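Local coordinates for mariner Mos1 transposase (Drosophila mauritiana, PDB 4MDB), which excises and reinserts its own transposon by a metal-dependent cut-and-paste mechanism, represented here by the catalytic domain in complex with raltegravir, at residues Leu127-Ala131 and Pro132-Ala136; Val186-Trp189 and Leu190-Phe194; Phe201-Arg204 and Gly205-Leu209. The protein carries 1 engineered substitution. One frame throughout, in Å; residues are numbered along the deposited sequence.

Contact 1. Residues Leu127-Ala131 and Pro132-Ala136. With MG (magnesium ion), chain D; RLT (N-(4-fluorobenzyl)-5-hydroxy-1-methyl-2-(1-methyl-1-{[(5-methyl-1,3,4-oxadiazol-2-yl)carbonyl]amino}ethyl)-6-oxo-1,6-di hydropyrimidine-4-carboxamide), chain B.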
loop_
_atom_site.group_PDB
_atom_site.type_symbol
_atom_site.label_atom_id
_atom_site.label_comp_id
_atom_site.label_asym_id
_atom_site.label_seq_id
_atom_site.Cartn_x
_atom_site.Cartn_y
_atom_site.Cartn_z
ATOM N N LEU A 127 1.206 -3.955 -5.364
ATOM C CA LEU A 127 2.036 -4.211 -4.188
ATOM C C LEU A 127 1.230 -4.071 -2.942
ATOM O O LEU A 127 0.784 -2.950 -2.573
ATOM C CB LEU A 127 3.263 -3.294 -4.180
ATOM C CG LEU A 127 4.224 -3.330 -2.957
ATOM C CD1 LEU A 127 4.820 -4.719 -2.912
ATOM C CD2 LEU A 127 5.262 -2.273 -3.236
ATOM N N HIS A 128 1.000 -5.221 -2.323
ATOM C CA HIS A 128 0.329 -5.247 -1.023
ATOM C C HIS A 128 0.998 -6.252 -0.130
ATOM O O HIS A 128 1.720 -7.101 -0.588
ATOM C CB HIS A 128 -1.223 -5.490 -1.154
ATOM C CG HIS A 128 -1.642 -6.813 -1.674
ATOM N ND1 HIS A 128 -2.963 -7.218 -1.653
ATOM C CD2 HIS A 128 -0.962 -7.815 -2.287
ATOM C CE1 HIS A 128 -3.066 -8.421 -2.180
ATOM N NE2 HIS A 128 -1.876 -8.804 -2.583
ATOM N N ASP A 129 0.701 -6.151 1.153
ATOM C CA ASP A 129 1.336 -7.092 2.072
ATOM C C ASP A 129 0.618 -8.438 2.222
ATOM O O ASP A 129 -0.386 -8.713 1.588
ATOM C CB ASP A 129 1.671 -6.369 3.351
ATOM C CG ASP A 129 0.488 -6.021 4.240
ATOM O OD1 ASP A 129 -0.510 -6.703 4.137
ATOM O OD2 ASP A 129 0.519 -4.994 5.032
ATOM N N ASN A 130 1.188 -9.293 3.088
ATOM C CA ASN A 130 0.742 -10.671 3.218
ATOM C C ASN A 130 -0.306 -10.948 4.251
ATOM O O ASN A 130 -0.390 -12.067 4.726
ATOM C CB ASN A 130 1.944 -11.588 3.533
ATOM C CG ASN A 130 3.014 -11.466 2.533
ATOM O OD1 ASN A 130 2.872 -11.962 1.412
ATOM N ND2 ASN A 130 4.052 -10.681 2.870
ATOM N N ALA A 131 -1.092 -9.960 4.615
ATOM C CA ALA A 131 -2.249 -10.137 5.432
ATOM C C ALA A 131 -3.085 -11.254 4.844
ATOM O O ALA A 131 -3.199 -11.414 3.630
ATOM C CB ALA A 131 -3.055 -8.887 5.576
ATOM N N PRO A 132 -3.582 -12.135 5.725
ATOM C CA PRO A 132 -4.346 -13.307 5.199
ATOM C C PRO A 132 -5.471 -12.983 4.225
ATOM O O PRO A 132 -5.593 -13.699 3.222
ATOM C CB PRO A 132 -4.898 -13.980 6.482
ATOM C CG PRO A 132 -3.869 -13.630 7.490
ATOM C CD PRO A 132 -3.348 -12.212 7.174
ATOM N N SER A 133 -6.254 -11.937 4.445
ATOM C CA SER A 133 -7.316 -11.574 3.471
ATOM C C SER A 133 -6.763 -11.165 2.127
ATOM O O SER A 133 -7.481 -11.281 1.096
ATOM C CB SER A 133 -8.244 -10.481 3.957
ATOM O OG SER A 133 -7.579 -9.257 4.194
ATOM N N HIS A 134 -5.508 -10.779 2.124
ATOM C CA HIS A 134 -4.801 -10.415 0.841
ATOM C C HIS A 134 -4.391 -11.647 0.021
ATOM O O HIS A 134 -4.074 -11.517 -1.151
ATOM C CB HIS A 134 -3.552 -9.596 1.138
ATOM C CG HIS A 134 -3.812 -8.255 1.739
ATOM N ND1 HIS A 134 -2.824 -7.310 1.883
ATOM C CD2 HIS A 134 -4.937 -7.675 2.185
ATOM C CE1 HIS A 134 -3.321 -6.213 2.391
ATOM N NE2 HIS A 134 -4.603 -6.427 2.617
ATOM N N THR A 135 -4.353 -12.823 0.629
ATOM C CA THR A 135 -3.847 -14.007 -0.129
ATOM C C THR A 135 -4.880 -15.119 -0.109
ATOM O O THR A 135 -4.564 -16.219 -0.589
ATOM C CB THR A 135 -2.538 -14.579 0.447
ATOM O OG1 THR A 135 -2.805 -15.044 1.774
ATOM C CG2 THR A 135 -1.415 -13.517 0.511
ATOM N N ALA A 136 -6.084 -14.843 0.405
ATOM C CA ALA A 136 -7.157 -15.879 0.431
ATOM C C ALA A 136 -7.553 -16.302 -0.963
ATOM O O ALA A 136 -7.365 -15.549 -1.899
ATOM C CB ALA A 136 -8.409 -15.391 1.126
HETATM MG MG MG D . -0.770 -4.060 6.377
HETATM C CAA RLT B . 3.998 -11.494 8.880
HETATM C CAB RLT B . 3.601 -2.032 10.971
HETATM C CAC RLT B . 4.787 -4.720 11.823
HETATM C CAD RLT B . 2.397 -4.337 13.129
HETATM O OAE RLT B . -0.432 -5.621 7.658
HETATM O OAF RLT B . 4.142 -6.901 9.847
HETATM O OAG RLT B . 2.310 -1.466 8.924
HETATM O OAH RLT B . 0.722 -3.056 7.482
HETATM F FAI RLT B . 2.302 -12.221 6.910
HETATM C CAJ RLT B . 1.626 -9.926 6.905
HETATM C CAK RLT B . 0.671 -11.439 8.488
HETATM C CAL RLT B . 0.854 -8.878 7.448
HETATM C CAM RLT B . -0.101 -10.405 9.033
HETATM C CAN RLT B . -0.861 -8.023 9.159
HETATM N NAO RLT B . 2.661 -10.853 11.084
HETATM N NAP RLT B . 2.510 -9.575 11.687
HETATM N NAQ RLT B . 1.816 -5.358 10.257
HETATM N NAR RLT B . 0.072 -6.935 9.481
HETATM N NAS RLT B . 3.065 -6.507 11.886
HETATM O OAT RLT B . 3.771 -9.362 9.814
HETATM C CAU RLT B . 0.242 -5.893 8.614
HETATM C CAV RLT B . 3.486 -7.268 10.837
HETATM C CAW RLT B . 3.424 -10.650 9.978
HETATM C CAX RLT B . 1.538 -11.219 7.429
HETATM C CAY RLT B . -0.031 -9.116 8.526
HETATM C CAZ RLT B . 1.235 -3.580 8.604
HETATM C CBA RLT B . 3.176 -8.720 10.866
HETATM C CBB RLT B . 1.153 -4.937 9.113
HETATM C CBC RLT B . 2.648 -4.505 10.909
HETATM C CBD RLT B . 2.144 -2.677 9.266
HETATM N NBE RLT B . 2.783 -3.158 10.422
HETATM C CBF RLT B . 3.368 -5.131 12.211
HETATM O O HOH W 1 -2.015 -11.632 -3.304
HETATM O O HOH W 2 -2.332 -5.224 5.653
HETATM O O HOH W 3 -2.214 -3.191 7.623
#
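Asp129 gives its carboxylate to a metal and its backbone to His134, five residues on, a clear case of a first-shell ligand braced by a second-shell ring. Asp129 OD2 binds a magnesium ion at 2.1 Å; raltegravir oxygens OAE and OAH, two waters and Asp36 complete the shell. One of those waters donates to Asp129 OD1, which also receives a weak bond from Ala131 N, so both carboxylate oxygens are engaged. Beside them the fluorobenzyl ring of the inhibitor lies against Asn130 O and Ala131 N.

In the second shell, His134 ND1 donates to Asp129 O (2.8 Å, 145°), a bond close to the imidazole plane but well above the carbonyl plane. His134 CG stands beside its backbone N (chi1 -65°), which folds the ring back toward the loop. Ala131 CB sits over the centre of one face, 3.9 Å from the His134 centroid, while the ring of His128 runs almost parallel to it (5°) but slid aside, centroids 4.7 Å apart. The turn is closed by His134 N donating to Ala131 O at 2.8 Å, and a water joins His128 NE2 to His134 O.

Outermost, His134 NE2 is hydrogen-bonded to Glu37 of strand 32-42, and Tyr99 of helix 96-113 stacks on His134 and bonds His128 ND1. The loop thus runs from the end of strand 125-127 into the short helix 132-135, between a neighbouring strand and a helix.

Contact 2. Residues Val186-Trp189 and Leu190-Phe194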
loop_
_atom_site.group_PDB
_atom_site.type_symbol
_atom_site.label_atom_id
_atom_site.label_comp_id
_atom_site.label_asym_id
_atom_site.label_seq_id
_atom_site.Cartn_x
_atom_site.Cartn_y
_atom_site.Cartn_z
ATOM N N VAL A 186 -13.171 12.217 10.237
ATOM C CA VAL A 186 -12.013 11.476 9.686
ATOM C C VAL A 186 -12.002 11.535 8.154
ATOM O O VAL A 186 -10.995 11.876 7.543
ATOM C CB VAL A 186 -11.983 10.034 10.203
ATOM C CG1 VAL A 186 -10.767 9.263 9.656
ATOM C CG2 VAL A 186 -11.974 9.981 11.715
ATOM N N LYS A 187 -13.127 11.199 7.534
ATOM C CA LYS A 187 -13.220 11.221 6.082
ATOM C C LYS A 187 -12.847 12.603 5.478
ATOM O O LYS A 187 -12.049 12.700 4.524
ATOM C CB LYS A 187 -14.641 10.798 5.698
ATOM C CG LYS A 187 -14.783 10.075 4.366
ATOM C CD LYS A 187 -16.097 9.286 4.323
ATOM C CE LYS A 187 -16.258 8.409 3.071
ATOM N NZ LYS A 187 -15.509 7.124 3.159
ATOM N N LYS A 188 -13.395 13.687 6.028
ATOM C CA LYS A 188 -12.981 15.009 5.584
ATOM C C LYS A 188 -11.501 15.325 5.834
ATOM O O LYS A 188 -10.813 15.905 4.983
ATOM C CB LYS A 188 -13.783 16.124 6.275
ATOM C CG LYS A 188 -13.492 17.492 5.626
ATOM C CD LYS A 188 -14.359 17.672 4.370
ATOM C CE LYS A 188 -13.606 18.326 3.217
ATOM N NZ LYS A 188 -13.236 19.753 3.493
ATOM N N TRP A 189 -11.014 14.998 7.019
ATOM C CA TRP A 189 -9.607 15.225 7.284
ATOM C C TRP A 189 -8.766 14.470 6.222
ATOM O O TRP A 189 -7.832 15.041 5.631
ATOM C CB TRP A 189 -9.234 14.766 8.691
ATOM C CG TRP A 189 -7.887 15.110 9.002
ATOM C CD1 TRP A 189 -7.436 16.297 9.463
ATOM C CD2 TRP A 189 -6.732 14.269 8.848
ATOM N NE1 TRP A 189 -6.087 16.260 9.601
ATOM C CE2 TRP A 189 -5.626 15.026 9.219
ATOM C CE3 TRP A 189 -6.533 12.978 8.380
ATOM C CZ2 TRP A 189 -4.337 14.520 9.185
ATOM C CZ3 TRP A 189 -5.215 12.493 8.323
ATOM C CH2 TRP A 189 -4.179 13.231 8.711
ATOM N N LEU A 190 -9.153 13.228 5.940
ATOM C CA LEU A 190 -8.355 12.462 4.920
ATOM C C LEU A 190 -8.485 13.040 3.536
ATOM O O LEU A 190 -7.499 13.169 2.839
ATOM C CB LEU A 190 -8.724 10.977 4.916
ATOM C CG LEU A 190 -8.430 10.155 6.136
ATOM C CD1 LEU A 190 -9.267 8.933 6.093
ATOM C CD2 LEU A 190 -6.970 9.779 6.207
ATOM N N ASP A 191 -9.702 13.378 3.107
ATOM C CA ASP A 191 -9.886 14.073 1.821
ATOM C C ASP A 191 -8.992 15.260 1.689
ATOM O O ASP A 191 -8.271 15.383 0.696
ATOM C CB ASP A 191 -11.351 14.497 1.600
ATOM C CG ASP A 191 -12.246 13.331 1.329
ATOM O OD1 ASP A 191 -11.739 12.255 0.901
ATOM O OD2 ASP A 191 -13.476 13.465 1.569
ATOM N N GLU A 192 -8.973 16.124 2.688
ATOM C CA GLU A 192 -8.136 17.329 2.630
ATOM C C GLU A 192 -6.627 17.036 2.653
ATOM O O GLU A 192 -5.854 17.665 1.956
ATOM C CB GLU A 192 -8.405 18.324 3.777
ATOM C CG GLU A 192 -9.741 19.034 3.809
ATOM C CD GLU A 192 -9.815 20.033 4.965
ATOM O OE1 GLU A 192 -8.863 20.848 5.118
ATOM O OE2 GLU A 192 -10.816 20.002 5.726
ATOM N N TRP A 193 -6.250 16.071 3.479
ATOM C CA TRP A 193 -4.864 15.779 3.749
ATOM C C TRP A 193 -4.316 15.135 2.482
ATOM O O TRP A 193 -3.256 15.504 2.003
ATOM C CB TRP A 193 -4.719 14.828 4.978
ATOM C CG TRP A 193 -3.244 14.580 5.367
ATOM C CD1 TRP A 193 -2.432 15.381 6.151
ATOM C CD2 TRP A 193 -2.402 13.498 4.920
ATOM N NE1 TRP A 193 -1.167 14.862 6.198
ATOM C CE2 TRP A 193 -1.119 13.718 5.446
ATOM C CE3 TRP A 193 -2.609 12.403 4.092
ATOM C CZ2 TRP A 193 -0.051 12.816 5.236
ATOM C CZ3 TRP A 193 -1.518 11.556 3.827
ATOM C CH2 TRP A 193 -0.302 11.755 4.429
ATOM N N PHE A 194 -5.049 14.198 1.931
ATOM C CA PHE A 194 -4.585 13.561 0.665
ATOM C C PHE A 194 -4.400 14.586 -0.462
ATOM O O PHE A 194 -3.434 14.578 -1.228
ATOM C CB PHE A 194 -5.529 12.441 0.205
ATOM C CG PHE A 194 -5.503 11.173 1.056
ATOM C CD1 PHE A 194 -4.302 10.629 1.529
ATOM C CD2 PHE A 194 -6.664 10.473 1.274
ATOM C CE1 PHE A 194 -4.321 9.458 2.265
ATOM C CE2 PHE A 194 -6.692 9.293 2.033
ATOM C CZ PHE A 194 -5.521 8.788 2.506
#
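Lys187 O is gripped twice: Asp191 N donates to it at 2.8 Å in an almost straight bond (174°), and the hydroxyl of Tyr85 adds a weak one. Tyr85 OH also bonds Asp191 OD1, so a single tyrosine of strand 81-87 meets both partners of this helical pair.

Four residues apart, Trp189 and Trp193 illustrate how a helix lines up its aromatics. In each, CG lies opposite the backbone N (chi1 -174° and -175°), and the two indoles therefore extend in the same direction from the helix. Their planes, 16° apart, are so displaced that the rings overlap only near their rims: Trp189 CH2 lies 3.7 Å from Trp193 CG, and Trp193 CB rests over the six-membered ring of Trp189, 4.0 Å from its centroid. Further round, Lys188 bends along its chain to bring NZ within 3.3 Å of Glu192 OE2, a salt bridge whose hydrogen bond is weak. Val186 CG1 and Leu190 CD1 meet at 3.9 Å on the buried side, where both residues touch Ile40 of strand 32-42.

With buried Val186 and Leu190 on one face and exposed Lys188 and Glu192 on another, helix 183-196 is amphipathic; it packs on the central sheet of the RNase H fold, its tryptophans reaching helix 162-175.

Contact 3. Residues Phe201-Arg204 and Gly205-Leu209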
loop_
_atom_site.group_PDB
_atom_site.type_symbol
_atom_site.label_atom_id
_atom_site.label_comp_id
_atom_site.label_asym_id
_atom_site.label_seq_id
_atom_site.Cartn_x
_atom_site.Cartn_y
_atom_site.Cartn_z
ATOM N N PHE A 201 5.083 14.436 -3.739
ATOM C CA PHE A 201 5.139 13.642 -2.510
ATOM C C PHE A 201 4.821 12.175 -2.814
ATOM O O PHE A 201 5.478 11.274 -2.259
ATOM C CB PHE A 201 4.069 14.182 -1.570
ATOM C CG PHE A 201 3.775 13.318 -0.392
ATOM C CD1 PHE A 201 4.532 13.400 0.766
ATOM C CD2 PHE A 201 2.748 12.374 -0.443
ATOM C CE1 PHE A 201 4.197 12.616 1.860
ATOM C CE2 PHE A 201 2.444 11.593 0.638
ATOM C CZ PHE A 201 3.207 11.679 1.770
ATOM N N TYR A 202 3.820 11.942 -3.667
ATOM C CA TYR A 202 3.422 10.568 -4.027
ATOM C C TYR A 202 4.494 9.910 -4.870
ATOM O O TYR A 202 4.892 8.737 -4.639
ATOM C CB TYR A 202 2.061 10.556 -4.711
ATOM C CG TYR A 202 0.974 10.992 -3.781
ATOM C CD1 TYR A 202 0.509 10.151 -2.785
ATOM C CD2 TYR A 202 0.422 12.282 -3.844
ATOM C CE1 TYR A 202 -0.478 10.523 -1.896
ATOM C CE2 TYR A 202 -0.596 12.640 -2.971
ATOM C CZ TYR A 202 -1.056 11.784 -2.002
ATOM O OH TYR A 202 -2.106 12.178 -1.129
ATOM N N TRP A 203 5.015 10.698 -5.836
ATOM C CA TRP A 203 6.085 10.223 -6.693
ATOM C C TRP A 203 7.321 9.797 -5.852
ATOM O O TRP A 203 7.828 8.705 -6.042
ATOM C CB TRP A 203 6.451 11.270 -7.740
ATOM C CG TRP A 203 7.387 10.837 -8.806
ATOM C CD1 TRP A 203 7.044 10.278 -10.000
ATOM C CD2 TRP A 203 8.774 10.836 -8.749
ATOM N NE1 TRP A 203 8.169 9.955 -10.724
ATOM C CE2 TRP A 203 9.255 10.262 -9.960
ATOM C CE3 TRP A 203 9.679 11.254 -7.808
ATOM C CZ2 TRP A 203 10.608 10.137 -10.221
ATOM C CZ3 TRP A 203 11.086 11.116 -8.110
ATOM C CH2 TRP A 203 11.490 10.545 -9.237
ATOM N N ARG A 204 7.741 10.641 -4.952
ATOM C CA ARG A 204 8.898 10.309 -4.108
ATOM C C ARG A 204 8.699 9.008 -3.312
ATOM O O ARG A 204 9.608 8.170 -3.193
ATOM C CB ARG A 204 9.258 11.488 -3.204
ATOM C CG ARG A 204 9.911 12.671 -3.934
ATOM C CD ARG A 204 10.451 13.703 -2.914
ATOM N NE ARG A 204 9.353 14.423 -2.305
ATOM C CZ ARG A 204 8.875 15.591 -2.745
ATOM N NH1 ARG A 204 9.434 16.208 -3.793
ATOM N NH2 ARG A 204 7.834 16.153 -2.116
ATOM N N GLY A 205 7.522 8.822 -2.746
ATOM C CA GLY A 205 7.284 7.663 -1.946
ATOM C C GLY A 205 7.463 6.362 -2.698
ATOM O O GLY A 205 8.048 5.405 -2.203
ATOM N N ILE A 206 7.023 6.344 -3.945
ATOM C CA ILE A 206 7.141 5.168 -4.783
ATOM C C ILE A 206 8.601 5.047 -5.260
ATOM O O ILE A 206 9.177 3.945 -5.306
ATOM C CB ILE A 206 6.219 5.267 -6.022
ATOM C CG1 ILE A 206 4.697 5.254 -5.631
ATOM C CG2 ILE A 206 6.444 4.171 -7.057
ATOM C CD1 ILE A 206 4.226 4.012 -4.895
ATOM N N HIS A 207 9.199 6.151 -5.680
ATOM C CA HIS A 207 10.578 6.065 -6.236
ATOM C C HIS A 207 11.702 5.933 -5.181
ATOM O O HIS A 207 12.877 5.750 -5.543
ATOM C CB HIS A 207 10.756 7.220 -7.251
ATOM C CG HIS A 207 9.956 7.002 -8.500
ATOM N ND1 HIS A 207 10.498 6.528 -9.666
ATOM C CD2 HIS A 207 8.628 7.132 -8.748
ATOM C CE1 HIS A 207 9.570 6.399 -10.582
ATOM N NE2 HIS A 207 8.417 6.756 -10.046
ATOM N N LYS A 208 11.369 5.926 -3.905
ATOM C CA LYS A 208 12.242 5.521 -2.832
ATOM C C LYS A 208 12.500 4.000 -2.851
ATOM O O LYS A 208 13.340 3.554 -2.103
ATOM C CB LYS A 208 11.615 5.912 -1.463
ATOM C CG LYS A 208 12.066 7.231 -0.807
ATOM C CD LYS A 208 11.006 7.606 0.217
ATOM C CE LYS A 208 11.345 8.745 1.179
ATOM N NZ LYS A 208 10.276 8.821 2.243
ATOM N N LEU A 209 11.727 3.232 -3.614
ATOM C CA LEU A 209 11.782 1.738 -3.499
ATOM C C LEU A 209 13.198 1.191 -3.778
ATOM O O LEU A 209 13.735 0.412 -3.004
ATOM C CB LEU A 209 10.729 0.995 -4.329
ATOM C CG LEU A 209 9.316 0.977 -3.720
ATOM C CD1 LEU A 209 8.248 0.583 -4.741
ATOM C CD2 LEU A 209 9.298 -0.012 -2.538
#
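Helix 199-207 carries an aromatic pair one turn apart, Trp203 and His207. The imidazole lies over one face of the indole in an offset stack, the five-membered ring of Trp203 and the His207 ring having centroids 3.9 Å apart and planes at 11°. His207 CD2 lies 3.4 Å from Trp203 CE2, over the face of the indole and toward its rim, and His207 CB extends the overlap across the six-membered ring, 3.9 Å from its centroid. With Trp203 CG opposite its backbone N (chi1 -171°), the indole runs along the helix toward the histidine. Although Trp203 NE1 and His207 NE2 approach to 3.3 Å, their angle is unsuited to a hydrogen bond; His207 NE2 bonds Gln79 instead.

Within the RNase H fold of the catalytic domain, other residues of this helix face inward: Ile206 meets Thr34 of strand 32-42 and Trp77 of strand 69-78, and Gly205 O bonds Tyr165 OH of helix 162-175.

Backbone hydrogen bonds run alongside the stack. Trp203 O accepts His207 N at 2.9 Å and, weakly, Ile206 N, while in the plane of the imidazole it also borders the His207 ring at CD2. One residue on, Arg204 O takes Lys208 N at 2.9 Å, and the extended Lys208 side chain starts out beside that oxygen, with Lys208 CB 3.5 Å away, before its NZ bonds His166.

The three contacts follow one another along the chain without overlap and are arranged around one mixed sheet. Contact 1, which starts at the last residue of strand 125-127, lies across the chain's centre from the other two, its centre about 25 Å from that of contact 2 and about 22 Å from that of contact 3. Contacts 2 and 3, with centres about 20 Å apart, sit on successive helices, 183-196 and 199-207, and meet where Phe194 O lies 2.7 Å from Tyr202 OH, probably a hydrogen bond. Both pack against helix 162-175, which carries the metal ligand Asp164. Contact 1 thus supplies one of the metal ligands, Asp129, whereas contacts 2 and 3 belong to the helical surroundings of the sheet.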